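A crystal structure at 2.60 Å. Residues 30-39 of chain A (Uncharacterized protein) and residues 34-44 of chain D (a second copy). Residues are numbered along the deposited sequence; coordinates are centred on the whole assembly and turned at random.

Chain A 30-39: ELTKQNMEFF
Chain D, residues 34-44: QNMEFFAAVAK

Both stretches are helical throughout and belong to helices that extend beyond each end, with i-to-i+4 backbone hydrogen bonds, for example Phe A38 N to Gln A34 O (3.2 Å). They run in the same direction, 18° apart (signed crossing angle -18°), with a closest axial approach of 11.4 Å. The register sets Gln A34 beside Asn D35 (CA to CA 8.3 Å) and Phe A38 beside Phe D39 (CA to CA 6.8 Å); 392 Å² is buried in total.

Phe A38 (chi1 180°, t; chi2 69°) and Phe D39 (chi1 -68°, m; chi2 -6°) cover the most surface. Their rings form an offset stack, centroids 4.2 Å apart and planes at 16°. The offset brings Phe A38 CB over the Phe D39 face, 3.7 Å from the centroid and 22° off the normal, a CH-pi contact. At the edge of the Phe A38 ring, CZ meets Val D42 CG1 at 3.3 Å, an apolar contact; at that of Phe D39, CZ lies 3.2 Å from Asn A35 OD1, where the slightly positive ring hydrogens suit a carbonyl oxygen.

Gln A34 (chi1 -109°, between wells; chi2 -174°, t; chi3 55°) supplies the polar link: Asn D35 ND2 donates to Gln A34 OE1 at 2.8 Å and 149°. Asn D35 holds chi1 -98° and chi2 6°.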

# COMPACT_ATOMS: atom_id res chain seq x y z
N GLU A 30 2.35 -13.45 12.71
CA GLU A 30 2.04 -13.88 11.33
C GLU A 30 1.75 -12.66 10.46
O GLU A 30 2.28 -12.62 9.36
CB GLU A 30 0.88 -14.87 11.29
CG GLU A 30 1.25 -16.18 10.62
CD GLU A 30 1.83 -16.01 9.22
OE1 GLU A 30 1.25 -15.23 8.42
OE2 GLU A 30 2.87 -16.64 8.94
N LEU A 31 0.92 -11.73 10.93
CA LEU A 31 0.49 -10.57 10.11
C LEU A 31 1.67 -9.60 9.97
O LEU A 31 1.65 -8.81 9.01
CB LEU A 31 -0.75 -9.91 10.72
CG LEU A 31 -1.67 -9.21 9.71
CD1 LEU A 31 -3.12 -9.64 9.92
CD2 LEU A 31 -1.55 -7.69 9.75
N THR A 32 2.66 -9.68 10.88
CA THR A 32 3.92 -8.89 10.86
C THR A 32 4.80 -9.38 9.72
O THR A 32 5.08 -8.56 8.81
CB THR A 32 4.71 -8.98 12.18
OG1 THR A 32 4.09 -8.13 13.14
CG2 THR A 32 6.16 -8.57 12.04
N LYS A 33 5.22 -10.66 9.77
CA LYS A 33 6.06 -11.31 8.73
C LYS A 33 5.41 -11.09 7.37
O LYS A 33 6.17 -10.79 6.43
CB LYS A 33 6.27 -12.81 8.98
CG LYS A 33 7.01 -13.17 10.27
CD LYS A 33 8.29 -12.37 10.56
CE LYS A 33 8.91 -12.66 11.92
NZ LYS A 33 8.03 -12.26 13.05
N GLN A 34 4.07 -11.17 7.29
CA GLN A 34 3.28 -10.91 6.05
C GLN A 34 3.50 -9.47 5.57
O GLN A 34 3.93 -9.30 4.41
CB GLN A 34 1.78 -11.16 6.26
CG GLN A 34 1.26 -12.40 5.54
CD GLN A 34 -0.24 -12.60 5.62
OE1 GLN A 34 -1.03 -11.72 5.26
NE2 GLN A 34 -0.65 -13.78 6.07
N ASN A 35 3.20 -8.49 6.42
CA ASN A 35 3.38 -7.03 6.16
C ASN A 35 4.85 -6.71 5.79
O ASN A 35 5.04 -5.76 5.00
CB ASN A 35 2.93 -6.21 7.37
CG ASN A 35 1.43 -6.25 7.61
OD1 ASN A 35 0.67 -6.74 6.79
ND2 ASN A 35 1.00 -5.73 8.75
N MSE A 36 5.84 -7.44 6.33
CA MSE A 36 7.29 -7.30 6.02
C MSE A 36 7.54 -7.62 4.54
O MSE A 36 8.19 -6.82 3.88
CB MSE A 36 8.15 -8.24 6.88
CG MSE A 36 8.33 -7.82 8.32
SE MSE A 36 9.43 -6.19 8.47
CE MSE A 36 8.30 -4.61 8.15
N GLU A 37 7.09 -8.79 4.08
CA GLU A 37 7.13 -9.22 2.65
C GLU A 37 6.55 -8.11 1.77
O GLU A 37 7.26 -7.60 0.89
CB GLU A 37 6.32 -10.50 2.42
CG GLU A 37 7.15 -11.77 2.40
CD GLU A 37 7.83 -12.11 3.72
OE1 GLU A 37 8.63 -11.29 4.21
OE2 GLU A 37 7.54 -13.20 4.25
N PHE A 38 5.28 -7.76 1.99
CA PHE A 38 4.55 -6.79 1.14
C PHE A 38 5.33 -5.48 1.11
O PHE A 38 5.60 -4.99 0.01
CB PHE A 38 3.11 -6.56 1.63
CG PHE A 38 2.35 -5.57 0.78
CD1 PHE A 38 1.98 -5.89 -0.52
CD2 PHE A 38 2.08 -4.29 1.25
CE1 PHE A 38 1.31 -4.97 -1.31
CE2 PHE A 38 1.41 -3.38 0.46
CZ PHE A 38 1.02 -3.72 -0.82
N PHE A 39 5.66 -4.92 2.28
CA PHE A 39 6.48 -3.68 2.37
C PHE A 39 7.69 -3.83 1.45
O PHE A 39 7.84 -3.02 0.52
CB PHE A 39 6.95 -3.37 3.79
CG PHE A 39 7.64 -2.03 3.88
CD1 PHE A 39 6.91 -0.86 3.87
CD2 PHE A 39 9.03 -1.94 3.90
CE1 PHE A 39 7.55 0.37 3.91
CE2 PHE A 39 9.66 -0.71 3.94
CZ PHE A 39 8.92 0.45 3.94
N GLN D 34 -7.44 -12.83 3.25
CA GLN D 34 -7.90 -11.42 3.15
C GLN D 34 -6.75 -10.48 2.79
O GLN D 34 -7.00 -9.51 2.03
CB GLN D 34 -8.50 -10.94 4.47
CG GLN D 34 -8.79 -9.46 4.46
CD GLN D 34 -9.78 -9.09 5.53
OE1 GLN D 34 -10.98 -9.36 5.44
NE2 GLN D 34 -9.27 -8.46 6.57
N ASN D 35 -5.55 -10.73 3.32
CA ASN D 35 -4.35 -9.89 3.07
C ASN D 35 -3.90 -10.09 1.61
O ASN D 35 -3.76 -9.09 0.92
CB ASN D 35 -3.24 -10.16 4.09
CG ASN D 35 -3.21 -9.15 5.22
OD1 ASN D 35 -4.10 -8.28 5.35
ND2 ASN D 35 -2.18 -9.25 6.05
N MSE D 36 -3.73 -11.34 1.16
CA MSE D 36 -3.35 -11.67 -0.24
C MSE D 36 -4.18 -10.82 -1.20
O MSE D 36 -3.59 -10.20 -2.10
CB MSE D 36 -3.53 -13.17 -0.53
CG MSE D 36 -2.62 -14.11 0.25
SE MSE D 36 -0.70 -13.63 0.22
CE MSE D 36 -0.25 -12.41 1.69
N GLU D 37 -5.50 -10.77 -1.00
CA GLU D 37 -6.47 -10.02 -1.86
C GLU D 37 -6.25 -8.50 -1.77
O GLU D 37 -6.44 -7.83 -2.79
CB GLU D 37 -7.91 -10.36 -1.45
CG GLU D 37 -8.96 -9.63 -2.28
CD GLU D 37 -10.41 -9.85 -1.86
OE1 GLU D 37 -10.71 -10.94 -1.33
OE2 GLU D 37 -11.24 -8.93 -2.07
N PHE D 38 -5.93 -7.97 -0.58
CA PHE D 38 -5.66 -6.53 -0.33
C PHE D 38 -4.33 -6.11 -0.97
O PHE D 38 -4.31 -5.12 -1.74
CB PHE D 38 -5.66 -6.29 1.19
CG PHE D 38 -5.44 -4.87 1.65
CD1 PHE D 38 -6.26 -3.85 1.21
CD2 PHE D 38 -4.43 -4.56 2.55
CE1 PHE D 38 -6.07 -2.55 1.65
CE2 PHE D 38 -4.25 -3.26 3.00
CZ PHE D 38 -5.07 -2.26 2.55
N PHE D 39 -3.25 -6.83 -0.62
CA PHE D 39 -1.86 -6.59 -1.08
C PHE D 39 -1.78 -6.72 -2.60
O PHE D 39 -0.92 -6.06 -3.21
CB PHE D 39 -0.89 -7.59 -0.45
CG PHE D 39 -0.66 -7.46 1.04
CD1 PHE D 39 -1.21 -6.41 1.77
CD2 PHE D 39 0.13 -8.39 1.72
CE1 PHE D 39 -0.99 -6.29 3.14
CE2 PHE D 39 0.37 -8.26 3.08
CZ PHE D 39 -0.19 -7.21 3.78
N ALA D 40 -2.63 -7.55 -3.20
CA ALA D 40 -2.74 -7.68 -4.67
C ALA D 40 -3.34 -6.38 -5.22
O ALA D 40 -2.73 -5.79 -6.13
CB ALA D 40 -3.55 -8.90 -5.07
N ALA D 41 -4.46 -5.93 -4.66
CA ALA D 41 -5.18 -4.73 -5.14
C ALA D 41 -4.26 -3.52 -4.98
O ALA D 41 -4.08 -2.79 -5.96
CB ALA D 41 -6.48 -4.54 -4.41
N VAL D 42 -3.65 -3.34 -3.81
CA VAL D 42 -2.80 -2.16 -3.50
C VAL D 42 -1.59 -2.13 -4.45
O VAL D 42 -1.22 -1.03 -4.87
CB VAL D 42 -2.40 -2.09 -2.00
CG1 VAL D 42 -1.11 -1.32 -1.77
CG2 VAL D 42 -3.53 -1.48 -1.17
N ALA D 43 -1.01 -3.28 -4.80
CA ALA D 43 0.10 -3.38 -5.78
C ALA D 43 -0.38 -2.99 -7.19
O ALA D 43 0.39 -2.33 -7.92
CB ALA D 43 0.66 -4.77 -5.77
N LYS D 44 -1.62 -3.36 -7.56
CA LYS D 44 -2.19 -3.03 -8.89
C LYS D 44 -2.41 -1.51 -8.99
O LYS D 44 -1.87 -0.91 -9.95
CB LYS D 44 -3.44 -3.88 -9.18
CG LYS D 44 -4.14 -3.54 -10.49
CD LYS D 44 -5.39 -4.35 -10.79
CE LYS D 44 -6.08 -3.92 -12.07
NZ LYS D 44 -6.81 -2.64 -11.90